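Local coordinates for putative lipoprotein (Bacteroides fragilis, PDB 3QNK), which probably binds glycans at the outer membrane as a SusD-family lipoprotein, working beside a TonB-dependent transporter in nutrient uptake, at the interface of chains A and B. Coordinates in Å, arbitrary orientation; residue numbers count along the deposited sequence, not the author numbering. Chains: chain A/B, Putative lipoprotein.

Contact 1 and contact 2 belong to one two-fold symmetric interface between the two copies of the protein, with the centres of their C-alpha atoms about 41 Å apart. Residues 138, 142 and 249 occur in both, with the chains exchanged: a valine loop of one copy meets a selenomethionine and tryptophan of the other. Contact 1 follows that meeting toward an arginine and the 374-376 loop, whereas contact 2 follows it toward a proline and helix 76-93. Repeating this shared core at two separated places would be expected to steady the pair against rocking, although the structure alone does not show that the dimer is biological.

Contact 1: the interface of chains A and B. Residues chain A 249, 255, 269, 374-376; chain B 138-140, 142.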
# COMPACT_ATOMS: atom_id res chain seq x y z
N VAL A 249 -8.03 15.75 1.55
CA VAL A 249 -9.27 16.11 2.24
C VAL A 249 -10.04 14.84 2.66
O VAL A 249 -10.81 14.87 3.63
CB VAL A 249 -10.14 17.05 1.32
CG1 VAL A 249 -10.96 16.28 0.28
CG2 VAL A 249 -11.05 17.95 2.14
N VAL A 255 -11.25 17.12 8.92
CA VAL A 255 -12.35 17.22 7.98
C VAL A 255 -13.19 15.95 8.02
O VAL A 255 -14.42 16.04 8.05
CB VAL A 255 -11.83 17.55 6.56
CG1 VAL A 255 -12.96 17.57 5.53
CG2 VAL A 255 -11.08 18.90 6.55
N ARG A 269 -18.11 20.85 4.01
CA ARG A 269 -16.80 20.26 3.74
C ARG A 269 -16.54 18.99 4.60
O ARG A 269 -15.88 18.07 4.11
CB ARG A 269 -15.69 21.31 3.93
CG ARG A 269 -14.38 20.96 3.27
CD ARG A 269 -14.01 22.00 2.28
NE ARG A 269 -13.03 21.49 1.32
CZ ARG A 269 -11.74 21.78 1.34
NH1 ARG A 269 -11.25 22.59 2.27
NH2 ARG A 269 -10.93 21.28 0.42
N TYR A 374 -12.24 26.42 4.65
CA TYR A 374 -12.83 26.73 3.33
C TYR A 374 -11.89 26.32 2.22
O TYR A 374 -10.67 26.50 2.35
CB TYR A 374 -13.14 28.22 3.13
CG TYR A 374 -13.95 28.96 4.18
CD1 TYR A 374 -15.34 29.03 4.09
CD2 TYR A 374 -13.32 29.74 5.15
CE1 TYR A 374 -16.08 29.80 4.98
CE2 TYR A 374 -14.05 30.50 6.06
CZ TYR A 374 -15.44 30.55 5.96
OH TYR A 374 -16.16 31.31 6.85
N ALA A 375 -12.45 25.86 1.09
CA ALA A 375 -11.65 25.54 -0.08
C ALA A 375 -11.41 26.84 -0.83
O ALA A 375 -12.03 27.08 -1.85
CB ALA A 375 -12.36 24.52 -0.96
N GLY A 376 -10.59 27.71 -0.26
CA GLY A 376 -10.28 29.00 -0.84
C GLY A 376 -8.80 29.14 -1.05
O GLY A 376 -8.23 28.45 -1.90
N MSE B 138 -5.56 21.85 0.96
CA MSE B 138 -6.87 22.18 1.51
C MSE B 138 -7.54 23.26 0.70
O MSE B 138 -8.75 23.28 0.61
CB MSE B 138 -6.75 22.66 2.96
CG MSE B 138 -6.80 21.56 3.98
SE MSE B 138 -8.47 20.53 3.96
CE MSE B 138 -7.61 18.74 3.76
N GLU B 139 -6.74 24.17 0.10
CA GLU B 139 -7.22 25.29 -0.71
C GLU B 139 -7.94 24.81 -1.98
O GLU B 139 -8.77 25.53 -2.53
CB GLU B 139 -6.03 26.20 -1.09
N ASP B 140 -7.66 23.58 -2.39
CA ASP B 140 -8.22 22.99 -3.60
C ASP B 140 -9.53 22.24 -3.37
O ASP B 140 -9.84 21.79 -2.26
CB ASP B 140 -7.19 22.02 -4.22
CG ASP B 140 -5.87 22.67 -4.59
OD1 ASP B 140 -5.89 23.73 -5.23
OD2 ASP B 140 -4.82 22.07 -4.30
N TRP B 142 -11.42 18.93 -4.05
CA TRP B 142 -10.96 17.58 -4.35
C TRP B 142 -11.96 16.76 -5.13
O TRP B 142 -11.60 15.67 -5.59
CB TRP B 142 -10.58 16.88 -3.06
CG TRP B 142 -9.33 17.44 -2.44
CD1 TRP B 142 -9.20 18.66 -1.83
CD2 TRP B 142 -8.06 16.79 -2.35
NE1 TRP B 142 -7.91 18.82 -1.38
CE2 TRP B 142 -7.19 17.68 -1.66
CE3 TRP B 142 -7.57 15.52 -2.73
CZ2 TRP B 142 -5.87 17.33 -1.34
CZ3 TRP B 142 -6.24 15.22 -2.52
CH2 TRP B 142 -5.40 16.11 -1.83
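Torsions at both ends bring A:Val249 onto B:Trp142: chi1 of 82° sets CG1 of the valine between its own backbone N and carbonyl carbon, and chi1 of -70° in the tryptophan puts CG anti to the carbonyl carbon, beside the backbone N. The two side chains then run past each other in opposite directions, and CG1 of A:Val249 lies over the five-membered ring of B:Trp142, 3.8 Å from its centroid, in a CH-pi contact. The backbone N of A:Val249 stands over the centre of the whole indole. A compact branched residue suits this place because one methyl can meet the ring while the other, CG2, turns to a second neighbour.

That neighbour is B:Met138, a selenomethionine. Its chain is bent at chi2 and chi3, and the methyl CE of B:Met138 comes to 3.5 Å from CA of A:Val249, while SE of B:Met138 reaches CG2 of A:Val255 at 4.0 Å. The flexible, unbranched chain can follow the uneven surface offered by the two valines.

A:Arg269 adds a modest polar grip. NH2 of A:Arg269 donates to the carbonyl O of B:Met138 at 3.0 Å in a bent bond, 137° at the hydrogen; NH1 of A:Arg269 adds a weak bond to the same O of B:Met138 at 3.1 Å. The guanidinium is sandwiched within chain A, CB of A:Ala375 over one face and CG2 of A:Val249 toward the rim of the other, which should limit its swing.

In the fold, chain B contributes the loop joining helices 101-126 and 149-166. Chain A contributes the segment leading into helix 253-257, that helix itself, the stretch before helix 278-283, and the loop between strands 360-361 and 384-387.

Contact 2: the interface of chains A and B. Residues chain A 85, 136, 138, 142; chain B 246-249.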
# COMPACT_ATOMS: atom_id res chain seq x y z
N ARG A 85 11.67 -3.19 8.69
CA ARG A 85 12.83 -3.42 7.83
C ARG A 85 13.77 -2.20 7.86
O ARG A 85 14.98 -2.36 7.99
CB ARG A 85 12.40 -3.75 6.38
CG ARG A 85 13.54 -4.18 5.46
CD ARG A 85 13.08 -4.47 4.04
NE ARG A 85 14.16 -5.03 3.24
CZ ARG A 85 14.90 -4.34 2.37
NH1 ARG A 85 14.66 -3.05 2.17
NH2 ARG A 85 15.86 -4.94 1.69
N LEU A 136 16.23 -9.30 6.06
CA LEU A 136 16.30 -10.58 5.37
C LEU A 136 16.81 -10.38 3.95
O LEU A 136 16.48 -9.40 3.28
CB LEU A 136 14.96 -11.33 5.36
CG LEU A 136 14.42 -11.82 6.69
CD1 LEU A 136 13.04 -12.31 6.53
CD2 LEU A 136 15.24 -12.97 7.22
N MSE A 138 18.58 -12.97 0.39
CA MSE A 138 18.45 -14.23 -0.33
C MSE A 138 19.10 -15.36 0.44
O MSE A 138 18.70 -16.51 0.29
CB MSE A 138 19.11 -14.13 -1.72
CG MSE A 138 18.22 -13.54 -2.77
SE MSE A 138 16.60 -14.57 -3.09
CE MSE A 138 15.36 -13.02 -2.96
N TRP A 142 13.23 -17.86 4.37
CA TRP A 142 12.13 -16.96 4.66
C TRP A 142 10.93 -17.66 5.27
O TRP A 142 9.97 -16.99 5.64
CB TRP A 142 11.74 -16.22 3.41
CG TRP A 142 12.77 -15.22 2.97
CD1 TRP A 142 14.01 -15.49 2.44
CD2 TRP A 142 12.61 -13.80 2.93
NE1 TRP A 142 14.65 -14.31 2.14
CE2 TRP A 142 13.80 -13.25 2.39
CE3 TRP A 142 11.56 -12.92 3.27
CZ2 TRP A 142 13.97 -11.88 2.20
CZ3 TRP A 142 11.75 -11.56 3.14
CH2 TRP A 142 12.95 -11.04 2.61
N SER B 246 14.26 -7.42 -5.93
CA SER B 246 13.23 -7.39 -4.88
C SER B 246 13.82 -7.80 -3.53
O SER B 246 14.66 -8.73 -3.49
CB SER B 246 12.05 -8.29 -5.24
OG SER B 246 11.07 -8.29 -4.21
N PRO B 247 13.40 -7.13 -2.42
CA PRO B 247 13.95 -7.51 -1.09
C PRO B 247 13.63 -8.98 -0.73
O PRO B 247 14.56 -9.76 -0.46
CB PRO B 247 13.28 -6.52 -0.11
CG PRO B 247 12.65 -5.46 -0.94
CD PRO B 247 12.40 -6.03 -2.30
N ASP B 248 12.32 -9.38 -0.83
CA ASP B 248 11.86 -10.70 -0.44
C ASP B 248 11.83 -11.72 -1.54
O ASP B 248 11.51 -11.41 -2.68
CB ASP B 248 10.48 -10.65 0.24
CG ASP B 248 9.38 -9.92 -0.47
OD1 ASP B 248 9.57 -8.72 -0.80
OD2 ASP B 248 8.29 -10.50 -0.61
N VAL B 249 12.10 -12.98 -1.14
CA VAL B 249 12.08 -14.21 -1.95
C VAL B 249 10.67 -14.46 -2.56
O VAL B 249 10.54 -15.09 -3.61
CB VAL B 249 12.55 -15.44 -1.09
CG1 VAL B 249 11.46 -15.98 -0.17
CG2 VAL B 249 13.11 -16.56 -1.95
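The indole of A:Trp142 rests against B:Asp248 (CA and CB) and B:Val249 (backbone N and CG1) and forms the apolar centre, with A:Met138 beside it against the valine as in the twin site. CA of B:Asp248 sits over the six-membered ring of A:Trp142, 3.7 Å from its centroid, in a CH-pi contact. One broad, rigid side chain thus serves two successive residues. The opposite face is backed within chain A by CB of A:Leu136, 3.3 Å above the ring plane of A:Trp142 and offset toward the rim, so the flat group is held between its own chain and the partner.

Farther out, CB of B:Asp248 lies over the outer rim of the same face of A:Trp142, above CZ3 at 3.3 Å, so CA and CB both rest on the ring. Chi1 of 52° sets CG of this aspartate between the backbone N and the carbonyl carbon, and the carboxylate plane is turned 44° from the ring. A short side chain suits the place, since its first carbon can lie on the indole. The carbonyl O of B:Pro247 comes to 3.4 Å from CZ2 of A:Trp142.

At the rim, A:Arg85 extends from CG to NE and crosses B:Pro247 at about a right angle. CB of B:Pro247 lies over one face of the guanidinium, toward its rim, and 3.5 Å from NH2 of A:Arg85. A stiff proline ring gives the flat guanidinium an apolar surface, but polar atoms of the two chains do not come within bonding distance in this patch.

A:Arg85 belongs to helix 76-93, and the other chain A residues to the loop between helices 101-126 and 149-166. The chain B segment links strand 241-244 to helix 253-257.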